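Local coordinates for protein TsrD (Streptomyces laurentii, PDB 5X7L) that is a small protein of the SnoaL-like polyketide cyclase family, with the helix-and-curved-sheet fold of the NTF2 clan, at residues B[14-19]-B[29-34]; B[55-60]-B[90-95]. All blocks are in the same frame, centred on the assembly; numbering follows the deposited sequence.

Contact 1 (B[14-19]-B[29-34]); sequences EHFLAA and DHCLHP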
ATOM      1  N   GLU B  14      -2.057  18.487  -3.286  1.00 13.28           N
ATOM      2  CA  GLU B  14      -1.422  19.253  -4.363  1.00 14.98           C
ATOM      3  C   GLU B  14      -0.051  19.763  -3.920  1.00 13.36           C
ATOM      4  O   GLU B  14       0.921  19.697  -4.673  1.00 13.86           O
ATOM      5  CB  GLU B  14      -2.309  20.416  -4.813  1.00 17.11           C
ATOM      6  CG  GLU B  14      -3.545  19.978  -5.580  1.00 19.78           C
ATOM      7  N   HIS B  15       0.031  20.251  -2.687  1.00 13.13           N
ATOM      8  CA  HIS B  15       1.312  20.687  -2.145  1.00 13.27           C
ATOM      9  C   HIS B  15       2.284  19.527  -1.972  1.00 11.94           C
ATOM     10  O   HIS B  15       3.469  19.662  -2.268  1.00 12.74           O
ATOM     11  CB  HIS B  15       1.122  21.407  -0.812  1.00 14.54           C
ATOM     12  CG  HIS B  15       0.623  22.808  -0.956  1.00 16.55           C
ATOM     13  ND1 HIS B  15       1.391  23.816  -1.496  1.00 18.33           N
ATOM     14  CD2 HIS B  15      -0.561  23.374  -0.627  1.00 19.28           C
ATOM     15  CE1 HIS B  15       0.704  24.944  -1.493  1.00 21.89           C
ATOM     16  NE2 HIS B  15      -0.485  24.703  -0.971  1.00 21.26           N
ATOM     17  N   PHE B  16       1.784  18.392  -1.492  1.00 11.86           N
ATOM     18  CA  PHE B  16       2.629  17.216  -1.297  1.00 11.80           C
ATOM     19  C   PHE B  16       3.264  16.796  -2.624  1.00 11.91           C
ATOM     20  O   PHE B  16       4.476  16.600  -2.714  1.00 12.27           O
ATOM     21  CB  PHE B  16       1.816  16.067  -0.698  1.00 11.89           C
ATOM     22  CG  PHE B  16       2.628  14.842  -0.385  1.00 11.61           C
ATOM     23  CD1 PHE B  16       3.346  14.755   0.799  1.00 13.21           C
ATOM     24  CD2 PHE B  16       2.670  13.775  -1.269  1.00 12.54           C
ATOM     25  CE1 PHE B  16       4.092  13.624   1.093  1.00 14.02           C
ATOM     26  CE2 PHE B  16       3.414  12.646  -0.982  1.00 12.36           C
ATOM     27  CZ  PHE B  16       4.127  12.569   0.200  1.00 13.64           C
ATOM     28  N   LEU B  17       2.441  16.683  -3.662  1.00 12.66           N
ATOM     29  CA  LEU B  17       2.928  16.291  -4.981  1.00 13.26           C
ATOM     30  C   LEU B  17       3.935  17.302  -5.525  1.00 13.40           C
ATOM     31  O   LEU B  17       4.964  16.918  -6.089  1.00 14.01           O
ATOM     32  CB  LEU B  17       1.765  16.137  -5.960  1.00 13.74           C
ATOM     33  CG  LEU B  17       0.734  15.053  -5.628  1.00 14.55           C
ATOM     34  CD1 LEU B  17      -0.486  15.223  -6.519  1.00 16.85           C
ATOM     35  CD2 LEU B  17       1.316  13.653  -5.760  1.00 15.15           C
ATOM     36  N   ALA B  18       3.643  18.589  -5.350  1.00 13.24           N
ATOM     37  CA  ALA B  18       4.507  19.647  -5.872  1.00 13.86           C
ATOM     38  C   ALA B  18       5.889  19.635  -5.214  1.00 12.97           C
ATOM     39  O   ALA B  18       6.887  19.944  -5.861  1.00 14.26           O
ATOM     40  CB  ALA B  18       3.848  21.006  -5.699  1.00 15.48           C
ATOM     41  N   ALA B  19       5.955  19.281  -3.932  1.00 12.58           N
ATOM     42  CA  ALA B  19       7.242  19.209  -3.234  1.00 13.36           C
ATOM     43  C   ALA B  19       8.198  18.270  -3.968  1.00 12.90           C
ATOM     44  O   ALA B  19       9.363  18.601  -4.193  1.00 13.74           O
ATOM     45  CB  ALA B  19       7.052  18.748  -1.797  1.00 12.82           C
ATOM     46  N   ASP B  29       5.672  22.751   3.821  1.00 11.56           N
ATOM     47  CA  ASP B  29       5.200  23.605   4.904  1.00 12.00           C
ATOM     48  C   ASP B  29       3.693  23.811   4.833  1.00 12.51           C
ATOM     49  O   ASP B  29       3.063  24.168   5.827  1.00 13.16           O
ATOM     50  CB  ASP B  29       5.931  24.943   4.881  1.00 12.21           C
ATOM     51  CG  ASP B  29       7.402  24.782   5.172  1.00 12.63           C
ATOM     52  OD1 ASP B  29       7.730  24.151   6.201  1.00 13.72           O
ATOM     53  OD2 ASP B  29       8.232  25.250   4.367  1.00 13.25           O
ATOM     54  N   HIS B  30       3.119  23.568   3.660  1.00 12.25           N
ATOM     55  CA  HIS B  30       1.692  23.754   3.449  1.00 12.92           C
ATOM     56  C   HIS B  30       0.893  22.462   3.529  1.00 13.25           C
ATOM     57  O   HIS B  30      -0.323  22.488   3.369  1.00 15.46           O
ATOM     58  CB  HIS B  30       1.468  24.443   2.106  1.00 13.65           C
ATOM     59  CG  HIS B  30       2.183  25.749   2.002  1.00 15.78           C
ATOM     60  ND1 HIS B  30       1.627  26.936   2.427  1.00 18.36           N
ATOM     61  CD2 HIS B  30       3.435  26.049   1.580  1.00 16.39           C
ATOM     62  CE1 HIS B  30       2.494  27.915   2.243  1.00 18.99           C
ATOM     63  NE2 HIS B  30       3.601  27.403   1.735  1.00 18.39           N
ATOM     64  N   CYS B  31       1.557  21.338   3.789  1.00 12.94           N
ATOM     65  CA  CYS B  31       0.831  20.077   3.955  1.00 12.44           C
ATOM     66  C   CYS B  31       1.290  19.187   5.109  1.00 12.19           C
ATOM     67  O   CYS B  31       0.527  18.321   5.523  1.00 12.58           O
ATOM     68  CB  CYS B  31       0.842  19.265   2.654  1.00 13.73           C
ATOM     69  SG  CYS B  31       2.477  18.792   2.060  1.00 13.12           S
ATOM     70  N   LEU B  32       2.510  19.383   5.617  1.00 11.96           N
ATOM     71  CA  LEU B  32       3.017  18.561   6.718  1.00 12.09           C
ATOM     72  C   LEU B  32       3.120  19.333   8.020  1.00 12.16           C
ATOM     73  O   LEU B  32       3.508  20.500   8.045  1.00 13.24           O
ATOM     74  CB  LEU B  32       4.390  17.978   6.393  1.00 12.88           C
ATOM     75  CG  LEU B  32       4.544  17.166   5.105  1.00 12.45           C
ATOM     76  CD1 LEU B  32       5.894  16.479   5.103  1.00 13.47           C
ATOM     77  CD2 LEU B  32       3.433  16.146   4.913  1.00 12.39           C
ATOM     78  N   HIS B  33       2.791  18.645   9.105  1.00 12.39           N
ATOM     79  CA  HIS B  33       2.920  19.185  10.449  1.00 12.67           C
ATOM     80  C   HIS B  33       4.392  19.447  10.778  1.00 12.06           C
ATOM     81  O   HIS B  33       5.244  18.616  10.468  1.00 12.25           O
ATOM     82  CB  HIS B  33       2.337  18.186  11.446  1.00 13.29           C
ATOM     83  CG  HIS B  33       1.907  18.800  12.738  1.00 14.04           C
ATOM     84  ND1 HIS B  33       2.802  19.215  13.698  1.00 14.48           N
ATOM     85  CD2 HIS B  33       0.676  19.056  13.236  1.00 15.30           C
ATOM     86  CE1 HIS B  33       2.143  19.710  14.729  1.00 15.97           C
ATOM     87  NE2 HIS B  33       0.850  19.623  14.474  1.00 16.26           N
ATOM     88  N   PRO B  34       4.701  20.589  11.418  1.00 12.24           N
ATOM     89  CA  PRO B  34       6.097  20.823  11.811  1.00 12.79           C
ATOM     90  C   PRO B  34       6.666  19.729  12.723  1.00 12.68           C
ATOM     91  O   PRO B  34       7.873  19.496  12.722  1.00 12.92           O
ATOM     92  CB  PRO B  34       6.033  22.169  12.545  1.00 13.51           C
ATOM     93  CG  PRO B  34       4.861  22.860  11.944  1.00 14.16           C
ATOM     94  CD  PRO B  34       3.855  21.766  11.687  1.00 13.24           C
TER
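The N-terminal helix 6-22 of the SnoaL-like fold meets the short linking segment 29-34 through His-15 and Phe-16 on the helix and His-30, Cys-31 and Leu-32 on the link. On the outer side, His-30 sets its CB squarely over the centre of the His-15 ring, a CH-pi contact with CB 3.5 Å from the ring centroid and only 4° off the ring normal. All five ring atoms of His-15 are therefore nearly equally far from that carbon. Beyond CB, the His-30 ring overlaps its partner as an offset stack, centroids 4.8 Å apart and planes 21° from parallel; His-30 CG comes closest to His-15 CE1, at 3.9 Å. His-15 ND1 is hydrogen-bonded to ND1 of His-27, in the loop before segment 29-34, which limits the turning of the ring.

Helix and link lie in the cone-like NTF2 fold, where helices pack against a curved antiparallel sheet. Backbone bonds from Cys-31 and His-33 to Phe-117 tie the link to strand 116-124, while Leu-32 also touches Met-50 of helix 47-60.

Deeper in, Cys-31 turns its sulfur to the helix backbone. SG stands between its own backbone N and carbonyl carbon (chi1 61°), from where it lies 3.6 Å from Phe-16 N and 3.9 Å from Phe-16 CB. The Phe-16 ring receives both SG and Leu-32 CD2 on its rim, close to the plane of the ring. The leucine methyl sits 4.3 Å from Phe-16 CD1. Phe-110 meets the same ring edge-to-face, and a bound isopropyl alcohol lies about 4 Å from the Phe-16 side chain.

Contact 2 (B[55-60]-B[90-95]); sequences RRWAST and GPILGI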
ATOM      1  N   ARG B  55      15.195  16.446  -0.624  1.00 17.43           N
ATOM      2  CA  ARG B  55      16.542  16.741  -1.103  1.00 18.88           C
ATOM      3  C   ARG B  55      17.224  15.489  -1.645  1.00 20.06           C
ATOM      4  O   ARG B  55      17.906  15.545  -2.668  1.00 21.63           O
ATOM      5  CB  ARG B  55      17.389  17.364   0.006  1.00 20.89           C
ATOM      6  CG  ARG B  55      16.877  18.713   0.478  1.00 22.78           C
ATOM      7  CD  ARG B  55      17.928  19.453   1.289  1.00 26.05           C
ATOM      8  NE  ARG B  55      18.347  18.693   2.464  1.00 28.12           N
ATOM      9  CZ  ARG B  55      17.718  18.699   3.637  1.00 29.23           C
ATOM     10  NH1 ARG B  55      16.620  19.427   3.813  1.00 29.67           N
ATOM     11  NH2 ARG B  55      18.185  17.966   4.639  1.00 29.94           N
ATOM     12  N   ARG B  56      17.027  14.361  -0.968  1.00 18.92           N
ATOM     13  CA  ARG B  56      17.624  13.098  -1.400  1.00 19.65           C
ATOM     14  C   ARG B  56      17.085  12.657  -2.757  1.00 19.67           C
ATOM     15  O   ARG B  56      17.856  12.286  -3.644  1.00 20.46           O
ATOM     16  CB  ARG B  56      17.388  11.999  -0.359  1.00 20.71           C
ATOM     17  CG  ARG B  56      17.856  10.620  -0.801  1.00 22.57           C
ATOM     18  CD  ARG B  56      17.759   9.599   0.323  1.00 23.63           C
ATOM     19  NE  ARG B  56      16.413   9.515   0.888  1.00 26.16           N
ATOM     20  CZ  ARG B  56      15.394   8.855   0.339  1.00 29.04           C
ATOM     21  NH1 ARG B  56      15.546   8.206  -0.812  1.00 30.23           N
ATOM     22  NH2 ARG B  56      14.214   8.847   0.946  1.00 30.29           N
ATOM     23  N   TRP B  57      15.767  12.687  -2.922  1.00 20.03           N
ATOM     24  CA  TRP B  57      15.167  12.295  -4.196  1.00 19.88           C
ATOM     25  C   TRP B  57      15.603  13.219  -5.330  1.00 22.63           C
ATOM     26  O   TRP B  57      15.846  12.764  -6.446  1.00 22.24           O
ATOM     27  CB  TRP B  57      13.644  12.282  -4.111  1.00 21.12           C
ATOM     28  CG  TRP B  57      13.073  11.180  -3.276  1.00 19.86           C
ATOM     29  CD1 TRP B  57      12.287  11.322  -2.173  1.00 20.48           C
ATOM     30  CD2 TRP B  57      13.222   9.769  -3.484  1.00 19.93           C
ATOM     31  NE1 TRP B  57      11.940  10.090  -1.675  1.00 21.07           N
ATOM     32  CE2 TRP B  57      12.502   9.119  -2.461  1.00 20.83           C
ATOM     33  CE3 TRP B  57      13.901   8.991  -4.430  1.00 20.68           C
ATOM     34  CZ2 TRP B  57      12.435   7.728  -2.359  1.00 20.42           C
ATOM     35  CZ3 TRP B  57      13.834   7.608  -4.328  1.00 20.35           C
ATOM     36  CH2 TRP B  57      13.107   6.992  -3.298  1.00 20.77           C
ATOM     37  N   ALA B  58      15.709  14.513  -5.034  1.00 21.52           N
ATOM     38  CA  ALA B  58      16.127  15.502  -6.028  1.00 25.23           C
ATOM     39  C   ALA B  58      17.539  15.232  -6.546  1.00 25.33           C
ATOM     40  O   ALA B  58      17.875  15.609  -7.671  1.00 27.41           O
ATOM     41  CB  ALA B  58      16.038  16.907  -5.449  1.00 23.81           C
ATOM     42  N   SER B  59      18.358  14.577  -5.726  1.00 25.41           N
ATOM     43  CA  SER B  59      19.740  14.279  -6.093  1.00 25.55           C
ATOM     44  C   SER B  59      19.933  12.884  -6.696  1.00 23.67           C
ATOM     45  O   SER B  59      20.902  12.660  -7.422  1.00 26.51           O
ATOM     46  CB  SER B  59      20.652  14.439  -4.874  1.00 28.48           C
ATOM     47  OG  SER B  59      20.356  13.475  -3.880  1.00 30.90           O
ATOM     48  N   THR B  60      19.025  11.955  -6.407  1.00 19.55           N
ATOM     49  CA  THR B  60      19.204  10.562  -6.833  1.00 17.55           C
ATOM     50  C   THR B  60      18.285  10.129  -7.980  1.00 15.60           C
ATOM     51  O   THR B  60      18.460   9.043  -8.534  1.00 15.76           O
ATOM     52  CB  THR B  60      19.003   9.595  -5.652  1.00 17.01           C
ATOM     53  OG1 THR B  60      17.673   9.734  -5.138  1.00 17.02           O
ATOM     54  CG2 THR B  60      20.014   9.882  -4.546  1.00 18.49           C
ATOM     55  N   GLY B  90      21.419   8.062  -8.578  1.00 16.16           N
ATOM     56  CA  GLY B  90      22.128   7.919  -7.311  1.00 16.85           C
ATOM     57  C   GLY B  90      21.581   6.717  -6.566  1.00 17.23           C
ATOM     58  O   GLY B  90      20.596   6.123  -6.999  1.00 17.45           O
ATOM     59  N   PRO B  91      22.214   6.340  -5.440  1.00 18.27           N
ATOM     60  CA  PRO B  91      21.734   5.186  -4.678  1.00 18.09           C
ATOM     61  C   PRO B  91      20.311   5.389  -4.170  1.00 17.82           C
ATOM     62  O   PRO B  91      19.977   6.474  -3.690  1.00 19.27           O
ATOM     63  CB  PRO B  91      22.716   5.100  -3.503  1.00 19.89           C
ATOM     64  CG  PRO B  91      23.926   5.843  -3.956  1.00 20.91           C
ATOM     65  CD  PRO B  91      23.412   6.942  -4.833  1.00 19.27           C
ATOM     66  N   ILE B  92      19.486   4.356  -4.293  1.00 16.92           N
ATOM     67  CA  ILE B  92      18.114   4.392  -3.804  1.00 17.77           C
ATOM     68  C   ILE B  92      17.867   3.176  -2.923  1.00 18.91           C
ATOM     69  O   ILE B  92      17.883   2.047  -3.412  1.00 19.74           O
ATOM     70  CB  ILE B  92      17.088   4.394  -4.957  1.00 17.81           C
ATOM     71  CG1 ILE B  92      17.202   5.683  -5.779  1.00 18.02           C
ATOM     72  CG2 ILE B  92      15.671   4.230  -4.408  1.00 18.32           C
ATOM     73  CD1 ILE B  92      16.358   5.687  -7.037  1.00 18.04           C
ATOM     74  N   LEU B  93      17.649   3.413  -1.631  1.00 21.19           N
ATOM     75  CA  LEU B  93      17.281   2.359  -0.684  1.00 23.82           C
ATOM     76  C   LEU B  93      18.188   1.129  -0.781  1.00 24.62           C
ATOM     77  O   LEU B  93      17.713  -0.007  -0.810  1.00 26.54           O
ATOM     78  CB  LEU B  93      15.818   1.954  -0.894  1.00 26.13           C
ATOM     79  CG  LEU B  93      14.803   3.099  -0.821  1.00 27.03           C
ATOM     80  CD1 LEU B  93      13.425   2.619  -1.249  1.00 27.19           C
ATOM     81  CD2 LEU B  93      14.749   3.709   0.576  1.00 27.49           C
ATOM     82  N   GLY B  94      19.494   1.370  -0.848  1.00 23.69           N
ATOM     83  CA  GLY B  94      20.474   0.292  -0.903  1.00 25.36           C
ATOM     84  C   GLY B  94      20.811  -0.206  -2.299  1.00 24.18           C
ATOM     85  O   GLY B  94      21.697  -1.043  -2.459  1.00 27.22           O
ATOM     86  N   ILE B  95      20.105   0.304  -3.308  1.00 20.25           N
ATOM     87  CA  ILE B  95      20.342  -0.075  -4.700  1.00 18.73           C
ATOM     88  C   ILE B  95      21.337   0.894  -5.334  1.00 17.74           C
ATOM     89  O   ILE B  95      21.054   2.085  -5.427  1.00 17.64           O
ATOM     90  CB  ILE B  95      19.039  -0.050  -5.532  1.00 19.13           C
ATOM     91  CG1 ILE B  95      17.950  -0.909  -4.878  1.00 20.30           C
ATOM     92  CG2 ILE B  95      19.311  -0.511  -6.962  1.00 20.74           C
ATOM     93  CD1 ILE B  95      16.562  -0.662  -5.439  1.00 20.55           C
TER
HETATM   94  O   HOH W   1      17.411   7.974  -2.923  1.00 21.39           O
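Arg-56 O, near the C-terminal end of helix 47-60, is gripped by Ser-59 OG at 2.8 Å, by Thr-60 OG1 at 3.0 Å and by Ser-59 N. The threonine hydroxyl approaches from above the carbonyl plane, 40° out of it. Its OG1 stands between the backbone N and carbonyl carbon of Thr-60 (chi1 61°), where it also accepts a hydrogen bond from a water. That water donates a second bond to Pro-91 O and accepts from Arg-56 NH1 at 2.8 Å, lying in the plane of the guanidinium at its edge, so one molecule links the helix to segment 90-95.

A direct bond runs from Gly-90 N to Thr-60 O, 3.1 Å long and bent to 140° at the hydrogen. Thr-60 CG2 packs 3.5 Å from Pro-91 O and close to the CA of Gly-90. The helix thus ends against the loop joining strands 77-88 and 101-113 of the antiparallel sheet, a loop that reverses through a type I' turn from Ile-92 to Ile-95.

On the apolar side, Ile-92 crosses Trp-57 at about a right angle, its CG2 lying 3.8 Å from CZ3 and 3.9 Å from CH2 of the indole. Arg-56 NH1 rests 3.4 Å above the plane of that indole, offset toward its rim. Phe-84 meets Trp-57 edge-to-face, while Leu-129 of helix 126-132 touches Ile-92.

The two contacts follow one another in sequence; their centres are 20 Å apart and their nearest atoms about 7 Å, without touching. Helix 47-60 joins them: on it Met-50 meets Phe-16 and Ile-54 meets Ala-19, both from segment 14-19 of contact 1, and its last turns supply Arg-56, Trp-57 and Thr-60 to contact 2. Strand 61-74 runs on from the helix and is touched from both, at Leu-66 by Phe-16 and at Leu-64 by Trp-57. Bound isopropyl alcohol lies about 4 Å from the side chains of Phe-16 and of Trp-57, probably carried over from crystallisation and possibly a sign of a pocket.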